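Long-range contacts in chaperone SycD (Chlamydia pneumoniae, PDB 4NRH), which probably acts as a cytosolic type III secretion chaperone of the LcrH/SycD family and forms a complex with the secretion protein CopN: residues A113-Y117 with Y133-Y138; L151-W155 with I171-R175. One frame throughout, in Å; residues are numbered along the deposited sequence.

Interaction 1 (A113-Y117 with Y133-Y138); sequences ALHAY and YAYICY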
loop_
_atom_site.group_PDB
_atom_site.type_symbol
_atom_site.label_atom_id
_atom_site.label_comp_id
_atom_site.label_asym_id
_atom_site.label_seq_id
_atom_site.Cartn_x
_atom_site.Cartn_y
_atom_site.Cartn_z
ATOM N N ALA D 113 -17.353 19.290 -2.145
ATOM C CA ALA D 113 -18.453 19.193 -3.099
ATOM C C ALA D 113 -18.237 20.166 -4.251
ATOM O O ALA D 113 -18.488 19.839 -5.412
ATOM C CB ALA D 113 -19.782 19.462 -2.415
ATOM N N LEU D 114 -17.778 21.368 -3.914
ATOM C CA LEU D 114 -17.474 22.396 -4.903
ATOM C C LEU D 114 -16.413 21.935 -5.897
ATOM O O LEU D 114 -16.547 22.147 -7.103
ATOM C CB LEU D 114 -17.010 23.677 -4.206
ATOM C CG LEU D 114 -18.108 24.553 -3.606
ATOM C CD1 LEU D 114 -17.523 25.529 -2.600
ATOM C CD2 LEU D 114 -18.841 25.291 -4.712
ATOM N N HIS D 115 -15.358 21.311 -5.383
ATOM C CA HIS D 115 -14.277 20.805 -6.221
ATOM C C HIS D 115 -14.772 19.760 -7.218
ATOM O O HIS D 115 -14.398 19.787 -8.390
ATOM C CB HIS D 115 -13.161 20.212 -5.358
ATOM C CG HIS D 115 -12.083 19.541 -6.148
ATOM N ND1 HIS D 115 -11.885 18.175 -6.129
ATOM C CD2 HIS D 115 -11.146 20.042 -6.987
ATOM C CE1 HIS D 115 -10.872 17.868 -6.917
ATOM N NE2 HIS D 115 -10.404 18.985 -7.450
ATOM N N ALA D 116 -15.611 18.845 -6.744
ATOM C CA ALA D 116 -16.147 17.783 -7.590
ATOM C C ALA D 116 -17.050 18.352 -8.681
ATOM O O ALA D 116 -17.004 17.912 -9.830
ATOM C CB ALA D 116 -16.903 16.765 -6.748
ATOM N N TYR D 117 -17.874 19.330 -8.310
ATOM C CA TYR D 117 -18.724 20.029 -9.272
ATOM C C TYR D 117 -17.888 20.759 -10.319
ATOM O O TYR D 117 -18.226 20.766 -11.504
ATOM C CB TYR D 117 -19.643 21.023 -8.558
ATOM C CG TYR D 117 -20.778 20.384 -7.788
ATOM C CD1 TYR D 117 -21.355 19.197 -8.217
ATOM C CD2 TYR D 117 -21.279 20.978 -6.636
ATOM C CE1 TYR D 117 -22.397 18.614 -7.518
ATOM C CE2 TYR D 117 -22.319 20.404 -5.931
ATOM C CZ TYR D 117 -22.874 19.224 -6.375
ATOM O OH TYR D 117 -23.909 18.654 -5.671
ATOM N N TYR D 133 -25.238 23.948 -9.175
ATOM C CA TYR D 133 -25.042 23.339 -7.864
ATOM C C TYR D 133 -23.823 23.928 -7.166
ATOM O O TYR D 133 -23.731 23.909 -5.938
ATOM C CB TYR D 133 -24.915 21.819 -7.992
ATOM C CG TYR D 133 -26.244 21.142 -8.237
ATOM C CD1 TYR D 133 -27.223 21.119 -7.253
ATOM C CD2 TYR D 133 -26.526 20.540 -9.457
ATOM C CE1 TYR D 133 -28.443 20.509 -7.472
ATOM C CE2 TYR D 133 -27.744 19.928 -9.686
ATOM C CZ TYR D 133 -28.698 19.915 -8.690
ATOM O OH TYR D 133 -29.911 19.306 -8.911
ATOM N N ALA D 134 -22.885 24.447 -7.953
ATOM C CA ALA D 134 -21.770 25.205 -7.402
ATOM C C ALA D 134 -22.286 26.513 -6.812
ATOM O O ALA D 134 -21.843 26.945 -5.749
ATOM C CB ALA D 134 -20.718 25.473 -8.469
ATOM N N TYR D 135 -23.233 27.131 -7.514
ATOM C CA TYR D 135 -23.887 28.350 -7.048
ATOM C C TYR D 135 -24.570 28.126 -5.703
ATOM O O TYR D 135 -24.433 28.937 -4.787
ATOM C CB TYR D 135 -24.898 28.847 -8.089
ATOM C CG TYR D 135 -26.094 29.573 -7.509
ATOM C CD1 TYR D 135 -26.018 30.917 -7.166
ATOM C CD2 TYR D 135 -27.306 28.917 -7.325
ATOM C CE1 TYR D 135 -27.111 31.583 -6.642
ATOM C CE2 TYR D 135 -28.402 29.574 -6.799
ATOM C CZ TYR D 135 -28.300 30.907 -6.461
ATOM O OH TYR D 135 -29.390 31.567 -5.940
ATOM N N ILE D 136 -25.319 27.032 -5.598
ATOM C CA ILE D 136 -25.981 26.666 -4.351
ATOM C C ILE D 136 -24.979 26.525 -3.206
ATOM O O ILE D 136 -25.180 27.072 -2.124
ATOM C CB ILE D 136 -26.769 25.347 -4.499
ATOM C CG1 ILE D 136 -27.943 25.527 -5.461
ATOM C CG2 ILE D 136 -27.266 24.863 -3.146
ATOM C CD1 ILE D 136 -28.792 24.284 -5.620
ATOM N N CYS D 137 -23.889 25.808 -3.461
ATOM C CA CYS D 137 -22.870 25.569 -2.443
ATOM C C CYS D 137 -22.154 26.855 -2.033
ATOM O O CYS D 137 -21.907 27.080 -0.848
ATOM C CB CYS D 137 -21.856 24.539 -2.939
ATOM S SG CYS D 137 -22.473 22.840 -2.967
ATOM N N TYR D 138 -21.816 27.688 -3.015
ATOM C CA TYR D 138 -21.185 28.978 -2.743
ATOM C C TYR D 138 -22.111 29.868 -1.917
ATOM O O TYR D 138 -21.658 30.681 -1.111
ATOM C CB TYR D 138 -20.812 29.684 -4.047
ATOM C CG TYR D 138 -19.557 29.165 -4.714
ATOM C CD1 TYR D 138 -18.410 28.904 -3.977
ATOM C CD2 TYR D 138 -19.520 28.945 -6.084
ATOM C CE1 TYR D 138 -17.260 28.436 -4.589
ATOM C CE2 TYR D 138 -18.379 28.475 -6.703
ATOM C CZ TYR D 138 -17.252 28.221 -5.952
ATOM O OH TYR D 138 -16.113 27.753 -6.567
#
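Two antiparallel helices meet here, 110-123 and 129-140. The axes of the short segments come within 9.5 Å at a signed crossing angle of -161°. The backbones are nearest at L114 and the small A134, whose CA atoms are 5.7 Å apart. L114 is the main knob. Its CD2 drops into a hollow floored by A134 and C137 and walled by the Y138 ring. L114 CD2 lies 3.6 Å from both A134 O and C137 CB. L114 CD2 also sits over the Y138 ring face, 3.5 Å from its centroid and 11° off the normal, a close CH-pi contact. The m rotamer of Y138 brings the ring back over the leucine. The second bump is Y117. Y133 CB rests on the face of the Y117 ring, 3.8 Å from its centroid. C137 SG meets the edge of the same ring, 3.8 Å from Y117 CE2, in a sulfur-aromatic contact. C137 thus lies between the two knobs, and A113 CB is 4.4 Å from C137 SG. The rings of Y117 and Y133 are near parallel but slid apart, with centroids at 5.9 Å, and barely overlap. Helix 110-123 is the second helix of a tetratricopeptide repeat. The contact is consistent with packing of a TPR helix B on the helix that follows the repeat. No hydrogen bond links the segments, so the junction relies on close apolar, CH-pi and sulfur-aromatic packing, while Y117 OH is satisfied outside it by a hydrogen bond to ND1 of H105 in helix 94-106.

Interaction 2 (L151-W155 with I171-R175); sequences LEMAW and ILDIR
I171 forms the apolar centre. It uses the m,t rotamer and points at helix 147-158. I171 CG1 lies 3.9 Å from L151 CD2, and I171 CD1 lies 4.1 Å from A154 CB. I171 CG2 is 3.7 Å from W155 CE3. Both segments are helical, except that R175 leaves helical phi/psi at -85/78. They run broadly antiparallel but inclined. The closest CA pair is W155 with I171, at 6.9 Å, and the gap opens toward L151 and R175. L151 also points across, and its CD1 is 4.3 Å from I174 CG2. Behind this core, Y135 of helix 129-140 touches L151 and I174. Further out, W155 (chi1 t, chi2 -112°) places CH2 3.7 Å from L172 CD2. R175 closes the polar edge. Its chi1 is m and chi2 to chi4 are near 180°, so the side chain runs extended toward helix 147-158. R175 NE passes L151 CD1 at 3.6 Å. R175 NH1 lies over the indole face, 3.5 Å from W155 CG. R175 CZ is 4.7 Å from the W155 five-membered ring centroid, 24° off its normal: a cation-pi contact with the guanidinium tilted, not stacked. E152 starts away, but chi1 t and chi2 p bring its OE2 to R175 NH2, a 3.2 Å hydrogen-bonded salt bridge. An apolar core edged by one arginine thus packs the last helix, 165-174, on the C-terminal end of this TPR-type helical stack.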
loop_
_atom_site.group_PDB
_atom_site.type_symbol
_atom_site.label_atom_id
_atom_site.label_comp_id
_atom_site.label_asym_id
_atom_site.label_seq_id
_atom_site.Cartn_x
_atom_site.Cartn_y
_atom_site.Cartn_z
ATOM N N LEU D 151 -23.383 31.250 -11.178
ATOM C CA LEU D 151 -24.755 31.371 -11.659
ATOM C C LEU D 151 -24.779 31.821 -13.117
ATOM O O LEU D 151 -25.546 31.298 -13.927
ATOM C CB LEU D 151 -25.545 32.356 -10.793
ATOM C CG LEU D 151 -27.002 32.020 -10.449
ATOM C CD1 LEU D 151 -27.874 33.265 -10.534
ATOM C CD2 LEU D 151 -27.559 30.903 -11.324
ATOM N N GLU D 152 -23.940 32.801 -13.442
ATOM C CA GLU D 152 -23.836 33.304 -14.806
ATOM C C GLU D 152 -23.351 32.224 -15.771
ATOM O O GLU D 152 -23.832 32.129 -16.899
ATOM C CB GLU D 152 -22.899 34.515 -14.859
ATOM C CG GLU D 152 -22.542 34.976 -16.266
ATOM C CD GLU D 152 -23.695 35.662 -16.977
ATOM O OE1 GLU D 152 -23.567 35.933 -18.190
ATOM O OE2 GLU D 152 -24.728 35.936 -16.328
ATOM N N MET D 153 -22.400 31.409 -15.320
ATOM C CA MET D 153 -21.862 30.334 -16.145
ATOM C C MET D 153 -22.937 29.302 -16.458
ATOM O O MET D 153 -22.998 28.772 -17.568
ATOM C CB MET D 153 -20.673 29.662 -15.457
ATOM C CG MET D 153 -19.325 30.229 -15.867
ATOM S SD MET D 153 -17.982 29.679 -14.800
ATOM C CE MET D 153 -16.648 30.731 -15.369
ATOM N N ALA D 154 -23.781 29.016 -15.472
ATOM C CA ALA D 154 -24.927 28.141 -15.679
ATOM C C ALA D 154 -25.901 28.794 -16.651
ATOM O O ALA D 154 -26.415 28.146 -17.560
ATOM C CB ALA D 154 -25.610 27.830 -14.359
ATOM N N TRP D 155 -26.143 30.086 -16.445
ATOM C CA TRP D 155 -27.064 30.865 -17.267
ATOM C C TRP D 155 -26.708 30.829 -18.751
ATOM O O TRP D 155 -27.576 30.617 -19.598
ATOM C CB TRP D 155 -27.101 32.316 -16.781
ATOM C CG TRP D 155 -27.865 33.232 -17.684
ATOM C CD1 TRP D 155 -27.353 34.239 -18.450
ATOM C CD2 TRP D 155 -29.278 33.228 -17.918
ATOM N NE1 TRP D 155 -28.360 34.863 -19.146
ATOM C CE2 TRP D 155 -29.551 34.262 -18.838
ATOM C CE3 TRP D 155 -30.338 32.453 -17.440
ATOM C CZ2 TRP D 155 -30.840 34.537 -19.287
ATOM C CZ3 TRP D 155 -31.617 32.729 -17.888
ATOM C CH2 TRP D 155 -31.857 33.763 -18.803
ATOM N N ILE D 171 -33.289 30.328 -12.917
ATOM C CA ILE D 171 -32.293 31.391 -12.816
ATOM C C ILE D 171 -32.954 32.757 -12.982
ATOM O O ILE D 171 -32.594 33.719 -12.300
ATOM C CB ILE D 171 -31.175 31.218 -13.864
ATOM C CG1 ILE D 171 -30.464 29.878 -13.662
ATOM C CG2 ILE D 171 -30.177 32.366 -13.786
ATOM C CD1 ILE D 171 -29.322 29.635 -14.622
ATOM N N LEU D 172 -33.930 32.830 -13.882
ATOM C CA LEU D 172 -34.750 34.026 -14.030
ATOM C C LEU D 172 -35.500 34.315 -12.732
ATOM O O LEU D 172 -35.588 35.463 -12.295
ATOM C CB LEU D 172 -35.738 33.871 -15.187
ATOM C CG LEU D 172 -35.154 33.918 -16.600
ATOM C CD1 LEU D 172 -36.201 33.516 -17.628
ATOM C CD2 LEU D 172 -34.600 35.302 -16.906
ATOM N N ASP D 173 -36.040 33.261 -12.129
ATOM C CA ASP D 173 -36.794 33.376 -10.885
ATOM C C ASP D 173 -35.901 33.834 -9.735
ATOM O O ASP D 173 -36.340 34.570 -8.850
ATOM C CB ASP D 173 -37.455 32.039 -10.539
ATOM C CG ASP D 173 -38.408 32.147 -9.365
ATOM O OD1 ASP D 173 -38.987 33.234 -9.162
ATOM O OD2 ASP D 173 -38.575 31.142 -8.642
ATOM N N ILE D 174 -34.650 33.385 -9.751
ATOM C CA ILE D 174 -33.672 33.787 -8.745
ATOM C C ILE D 174 -33.339 35.273 -8.866
ATOM O O ILE D 174 -33.251 35.985 -7.864
ATOM C CB ILE D 174 -32.372 32.962 -8.865
ATOM C CG1 ILE D 174 -32.632 31.497 -8.506
ATOM C CG2 ILE D 174 -31.279 33.538 -7.974
ATOM C CD1 ILE D 174 -31.385 30.643 -8.486
ATOM N N ARG D 175 -33.173 35.736 -10.100
ATOM C CA ARG D 175 -32.737 37.105 -10.355
ATOM C C ARG D 175 -33.894 38.104 -10.363
ATOM O O ARG D 175 -34.338 38.542 -11.427
ATOM C CB ARG D 175 -31.980 37.170 -11.683
ATOM C CG ARG D 175 -30.649 36.437 -11.658
ATOM C CD ARG D 175 -30.038 36.321 -13.044
ATOM N NE ARG D 175 -28.662 35.836 -12.983
ATOM C CZ ARG D 175 -27.909 35.582 -14.049
ATOM N NH1 ARG D 175 -28.398 35.763 -15.268
ATOM N NH2 ARG D 175 -26.668 35.143 -13.894
#

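Overall arrangement
The two contacts follow in series along the chain, and each joins helices that are neighbours in the stack. Interaction 1 pairs 110-123 with 129-140, and interaction 2 pairs 147-158 with 165-174. Their centres are about 15 Å apart, on the same side of the chain's centre. The centre of interaction 2 is about 22 Å from the centre of the chain, that of interaction 1 about 11 Å. Y135 points away from 113-117 and packs on interaction 2: Y135 CD1 is 3.6 Å from L151 CG, and Y135 OH is 3.4 Å from I174 CD1. Y138, which takes part in interaction 1, touches A147 and A150, just before segment 151-155. CopN touches neither contact.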